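Local coordinates for protein cysteine synthase (PDB 5Z5C) that produces hydrogen sulfide from cysteine as a pyridoxal 5'-phosphate-dependent lyase, and probably has cysteine synthase activity as well, at residues V251-A263 / I275-L287. Sequence-based numbering, arbitrary orientation.
With PLP (pyridoxal-5'-phosphate), chain G.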
loop_
_atom_site.group_PDB
_atom_site.type_symbol
_atom_site.label_atom_id
_atom_site.label_comp_id
_atom_site.label_asym_id
_atom_site.label_seq_id
_atom_site.Cartn_x
_atom_site.Cartn_y
_atom_site.Cartn_z
ATOM N N VAL B 251 -7.588 -6.917 -29.200
ATOM C CA VAL B 251 -7.460 -5.692 -28.434
ATOM C C VAL B 251 -8.804 -5.236 -27.889
ATOM O O VAL B 251 -9.790 -5.226 -28.620
ATOM C CB VAL B 251 -6.830 -4.557 -29.308
ATOM C CG1 VAL B 251 -6.808 -3.229 -28.579
ATOM C CG2 VAL B 251 -5.416 -4.939 -29.739
ATOM N N VAL B 252 -8.872 -4.927 -26.585
ATOM C CA VAL B 252 -10.066 -4.258 -26.007
ATOM C C VAL B 252 -9.697 -2.787 -25.709
ATOM O O VAL B 252 -8.559 -2.477 -25.286
ATOM C CB VAL B 252 -10.661 -4.957 -24.731
ATOM C CG1 VAL B 252 -10.971 -6.422 -25.017
ATOM C CG2 VAL B 252 -9.763 -4.847 -23.526
ATOM N N SER B 253 -10.636 -1.892 -26.009
ATOM C CA SER B 253 -10.436 -0.452 -25.934
ATOM C C SER B 253 -11.409 0.096 -24.931
ATOM O O SER B 253 -12.592 -0.262 -24.993
ATOM C CB SER B 253 -10.755 0.185 -27.272
ATOM O OG SER B 253 -9.799 -0.197 -28.243
ATOM N N VAL B 254 -10.929 0.919 -23.988
ATOM C CA VAL B 254 -11.818 1.532 -22.983
ATOM C C VAL B 254 -11.577 3.035 -22.941
ATOM O O VAL B 254 -10.425 3.496 -22.997
ATOM C CB VAL B 254 -11.599 0.940 -21.574
ATOM C CG1 VAL B 254 -12.515 1.590 -20.540
ATOM C CG2 VAL B 254 -11.779 -0.578 -21.591
ATOM N N ASP B 255 -12.662 3.803 -22.864
ATOM C CA ASP B 255 -12.530 5.246 -22.780
ATOM C C ASP B 255 -12.076 5.632 -21.353
ATOM O O ASP B 255 -12.611 5.106 -20.363
ATOM C CB ASP B 255 -13.841 5.951 -23.131
ATOM C CG ASP B 255 -13.706 7.461 -23.063
ATOM O OD1 ASP B 255 -13.770 8.028 -21.944
ATOM O OD2 ASP B 255 -13.490 8.082 -24.105
ATOM N N ASP B 256 -11.130 6.566 -21.257
ATOM C CA ASP B 256 -10.544 6.922 -19.957
ATOM C C ASP B 256 -11.574 7.427 -18.899
ATOM O O ASP B 256 -11.440 7.154 -17.706
ATOM C CB ASP B 256 -9.298 7.796 -20.115
ATOM C CG ASP B 256 -9.568 9.206 -20.627
ATOM O OD1 ASP B 256 -10.718 9.566 -20.815
ATOM O OD2 ASP B 256 -8.614 9.967 -20.784
ATOM N N GLY B 257 -12.655 8.047 -19.360
ATOM C CA GLY B 257 -13.766 8.482 -18.486
ATOM C C GLY B 257 -14.490 7.317 -17.851
ATOM O O GLY B 257 -14.800 7.353 -16.661
ATOM N N ASP B 258 -14.749 6.306 -18.672
ATOM C CA ASP B 258 -15.402 5.033 -18.286
ATOM C C ASP B 258 -14.531 4.279 -17.243
ATOM O O ASP B 258 -15.046 3.697 -16.267
ATOM C CB ASP B 258 -15.616 4.225 -19.573
ATOM C CG ASP B 258 -16.696 3.167 -19.497
ATOM O OD1 ASP B 258 -17.467 3.125 -18.499
ATOM O OD2 ASP B 258 -16.789 2.369 -20.443
ATOM N N ALA B 259 -13.211 4.316 -17.456
ATOM C CA ALA B 259 -12.251 3.776 -16.479
ATOM C C ALA B 259 -12.341 4.554 -15.159
ATOM O O ALA B 259 -12.408 3.969 -14.096
ATOM C CB ALA B 259 -10.821 3.839 -17.013
ATOM N N ILE B 260 -12.355 5.875 -15.241
ATOM C CA ILE B 260 -12.419 6.703 -14.044
ATOM C C ILE B 260 -13.679 6.431 -13.247
ATOM O O ILE B 260 -13.588 6.250 -12.025
ATOM C CB ILE B 260 -12.281 8.192 -14.365
ATOM C CG1 ILE B 260 -10.812 8.489 -14.720
ATOM C CG2 ILE B 260 -12.730 9.061 -13.185
ATOM C CD1 ILE B 260 -10.617 9.854 -15.361
ATOM N N VAL B 261 -14.839 6.375 -13.929
ATOM C CA VAL B 261 -16.090 6.102 -13.238
ATOM C C VAL B 261 -16.033 4.696 -12.614
ATOM O O VAL B 261 -16.459 4.496 -11.463
ATOM C CB VAL B 261 -17.339 6.227 -14.172
ATOM C CG1 VAL B 261 -18.579 5.590 -13.564
ATOM C CG2 VAL B 261 -17.593 7.697 -14.497
ATOM N N MET B 262 -15.517 3.736 -13.344
ATOM C CA MET B 262 -15.454 2.388 -12.808
ATOM C C MET B 262 -14.580 2.313 -11.553
ATOM O O MET B 262 -14.976 1.673 -10.596
ATOM C CB MET B 262 -14.971 1.367 -13.813
ATOM C CG MET B 262 -15.282 -0.052 -13.392
ATOM S SD MET B 262 -17.069 -0.361 -13.143
ATOM C CE MET B 262 -17.082 -0.926 -11.444
ATOM N N ALA B 263 -13.422 2.959 -11.588
ATOM C CA ALA B 263 -12.498 3.072 -10.433
ATOM C C ALA B 263 -13.142 3.808 -9.252
ATOM O O ALA B 263 -12.940 3.424 -8.083
ATOM C CB ALA B 263 -11.198 3.756 -10.862
ATOM N N ILE B 275 -6.628 4.230 -11.709
ATOM C CA ILE B 275 -7.460 4.413 -12.884
ATOM C C ILE B 275 -7.328 3.202 -13.801
ATOM O O ILE B 275 -8.360 2.696 -14.246
ATOM C CB ILE B 275 -7.211 5.758 -13.620
ATOM C CG1 ILE B 275 -7.477 6.941 -12.705
ATOM C CG2 ILE B 275 -8.130 5.892 -14.836
ATOM C CD1 ILE B 275 -6.751 8.233 -13.099
ATOM N N SER B 276 -6.112 2.689 -14.001
ATOM C CA SER B 276 -5.914 1.466 -14.804
ATOM C C SER B 276 -6.622 0.215 -14.282
ATOM O O SER B 276 -6.980 -0.718 -15.067
ATOM C CB SER B 276 -4.435 1.161 -15.002
ATOM O OG SER B 276 -3.871 0.536 -13.861
ATOM N N SER B 277 -6.866 0.176 -12.972
ATOM C CA SER B 277 -7.701 -0.896 -12.437
ATOM C C SER B 277 -9.155 -0.796 -12.939
ATOM O O SER B 277 -9.786 -1.816 -13.253
ATOM C CB SER B 277 -7.677 -0.884 -10.902
ATOM O OG SER B 277 -6.350 -0.918 -10.411
ATOM N N GLY B 278 -9.689 0.427 -12.949
ATOM C CA GLY B 278 -11.065 0.655 -13.402
ATOM C C GLY B 278 -11.169 0.275 -14.868
ATOM O O GLY B 278 -12.142 -0.325 -15.274
ATOM N N ALA B 279 -10.118 0.612 -15.628
ATOM C CA ALA B 279 -9.978 0.254 -17.032
ATOM C C ALA B 279 -10.042 -1.244 -17.224
ATOM O O ALA B 279 -10.857 -1.739 -18.018
ATOM C CB ALA B 279 -8.663 0.801 -17.613
ATOM N N ASN B 280 -9.216 -1.967 -16.469
ATOM C CA ASN B 280 -9.217 -3.445 -16.491
ATOM C C ASN B 280 -10.553 -4.078 -16.152
ATOM O O ASN B 280 -10.888 -5.116 -16.717
ATOM C CB ASN B 280 -8.115 -4.017 -15.552
ATOM C CG ASN B 280 -6.729 -3.827 -16.120
ATOM O OD1 ASN B 280 -6.603 -3.481 -17.286
ATOM N ND2 ASN B 280 -5.685 -4.048 -15.317
ATOM N N PHE B 281 -11.288 -3.510 -15.200
ATOM C CA PHE B 281 -12.571 -4.039 -14.827
ATOM C C PHE B 281 -13.553 -3.972 -16.023
ATOM O O PHE B 281 -14.227 -4.977 -16.338
ATOM C CB PHE B 281 -13.160 -3.276 -13.637
ATOM C CG PHE B 281 -14.403 -3.918 -13.070
ATOM C CD1 PHE B 281 -15.678 -3.645 -13.629
ATOM C CD2 PHE B 281 -14.319 -4.793 -12.011
ATOM C CE1 PHE B 281 -16.822 -4.234 -13.109
ATOM C CE2 PHE B 281 -15.456 -5.394 -11.493
ATOM C CZ PHE B 281 -16.708 -5.096 -12.018
ATOM N N ILE B 282 -13.599 -2.787 -16.652
ATOM C CA ILE B 282 -14.441 -2.532 -17.819
ATOM C C ILE B 282 -13.987 -3.465 -18.923
ATOM O O ILE B 282 -14.808 -4.136 -19.538
ATOM C CB ILE B 282 -14.358 -1.061 -18.313
ATOM C CG1 ILE B 282 -15.034 -0.064 -17.345
ATOM C CG2 ILE B 282 -14.906 -0.956 -19.705
ATOM C CD1 ILE B 282 -16.424 -0.455 -16.879
ATOM N N GLY B 283 -12.672 -3.524 -19.139
ATOM C CA GLY B 283 -12.055 -4.478 -20.054
ATOM C C GLY B 283 -12.554 -5.886 -19.908
ATOM O O GLY B 283 -13.015 -6.511 -20.879
ATOM N N ALA B 284 -12.487 -6.389 -18.692
ATOM C CA ALA B 284 -12.870 -7.741 -18.409
ATOM C C ALA B 284 -14.377 -7.998 -18.686
ATOM O O ALA B 284 -14.772 -9.128 -19.027
ATOM C CB ALA B 284 -12.565 -8.028 -16.947
ATOM N N LEU B 285 -15.207 -6.980 -18.445
ATOM C CA LEU B 285 -16.643 -7.080 -18.697
ATOM C C LEU B 285 -16.944 -7.129 -20.202
ATOM O O LEU B 285 -17.783 -7.927 -20.666
ATOM C CB LEU B 285 -17.400 -5.920 -18.090
ATOM C CG LEU B 285 -18.919 -5.872 -18.335
ATOM C CD1 LEU B 285 -19.585 -7.179 -17.919
ATOM C CD2 LEU B 285 -19.519 -4.708 -17.588
ATOM N N MET B 286 -16.251 -6.284 -20.949
ATOM C CA MET B 286 -16.299 -6.362 -22.413
ATOM C C MET B 286 -16.017 -7.796 -22.877
ATOM O O MET B 286 -16.800 -8.331 -23.674
ATOM C CB MET B 286 -15.295 -5.384 -23.038
ATOM C CG MET B 286 -15.698 -3.935 -22.856
ATOM S SD MET B 286 -14.451 -2.803 -23.436
ATOM C CE MET B 286 -15.346 -1.252 -23.397
ATOM N N LEU B 287 -14.941 -8.412 -22.360
ATOM C CA LEU B 287 -14.567 -9.748 -22.803
ATOM C C LEU B 287 -15.610 -10.749 -22.402
ATOM O O LEU B 287 -15.996 -11.593 -23.215
ATOM C CB LEU B 287 -13.197 -10.175 -22.300
ATOM C CG LEU B 287 -12.697 -11.546 -22.805
ATOM C CD1 LEU B 287 -12.569 -11.546 -24.316
ATOM C CD2 LEU B 287 -11.358 -11.899 -22.173
HETATM N N1 PLP G . -1.333 0.079 -14.533
HETATM C C2 PLP G . -0.436 0.712 -13.744
HETATM C C2A PLP G . -0.860 1.551 -12.570
HETATM C C3 PLP G . 1.001 0.575 -14.037
HETATM O O3 PLP G . 1.927 1.196 -13.279
HETATM C C4 PLP G . 1.415 -0.240 -15.196
HETATM C C4A PLP G . 2.849 -0.393 -15.527
HETATM C C5 PLP G . 0.346 -0.885 -15.982
HETATM C C6 PLP G . -0.979 -0.678 -15.601
HETATM C C5A PLP G . 0.719 -1.733 -17.182
HETATM O O4P PLP G . 1.478 -2.902 -16.836
HETATM P P PLP G . 2.637 -3.495 -17.790
HETATM O O1P PLP G . 3.737 -2.473 -17.747
HETATM O O2P PLP G . 2.960 -4.839 -17.187
HETATM O O3P PLP G . 1.943 -3.632 -19.130
#
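In the domain built on the parallel sheet of strands 182-186, 210-214, 252-254 and 297-298, one side of the PLP cleft, helix 275-287 packs against strand 252-254 and the helix that follows it. Helices 256-263 and 275-287 cross at 100° with their axes only 7.1 Å apart, and small residues make this closeness possible. G278 packs against the A259-A263 turn, its CA 3.6 Å from A259 O; a CB here would run into that carbonyl. Next to it the methyls of A259 and A279 meet at 3.8 Å. I260 and I275 extend this apolar seam, lying side by side.

M262, pointing toward helix 275-287, carries the contact onward to F281 and I282. CG stands anti to the backbone N (chi1 -163°) and the flexible chain then bends, bringing CE over one face of the F281 ring, 4.0 Å from its centroid, while SD approaches obliquely, nearest CD1 (3.6 Å): a Met-aromatic contact. F27 meets the same ring edge-to-face. I282 fills the angle between strand and helix, its CG2 3.6 Å from V254 CG1. D258 borders I282, but its carboxylate is bound by S325 OG and L324 N. Beta-branched valines suit the strand and turn methyls onto the helix: V252 CG2 rests 4.2 Å from G283 CA. Unbranched M286 lays its pliant thioether against V254 CG2 and S253 O.

From the opposite side of helix 275-287, S276 OG donates to PLP N1 (2.7 Å), an uncharged partner that probably leaves N1 unprotonated. A serine or threonine hydroxyl at this nitrogen is characteristic of fold-type II PLP enzymes of the cysteine synthase family.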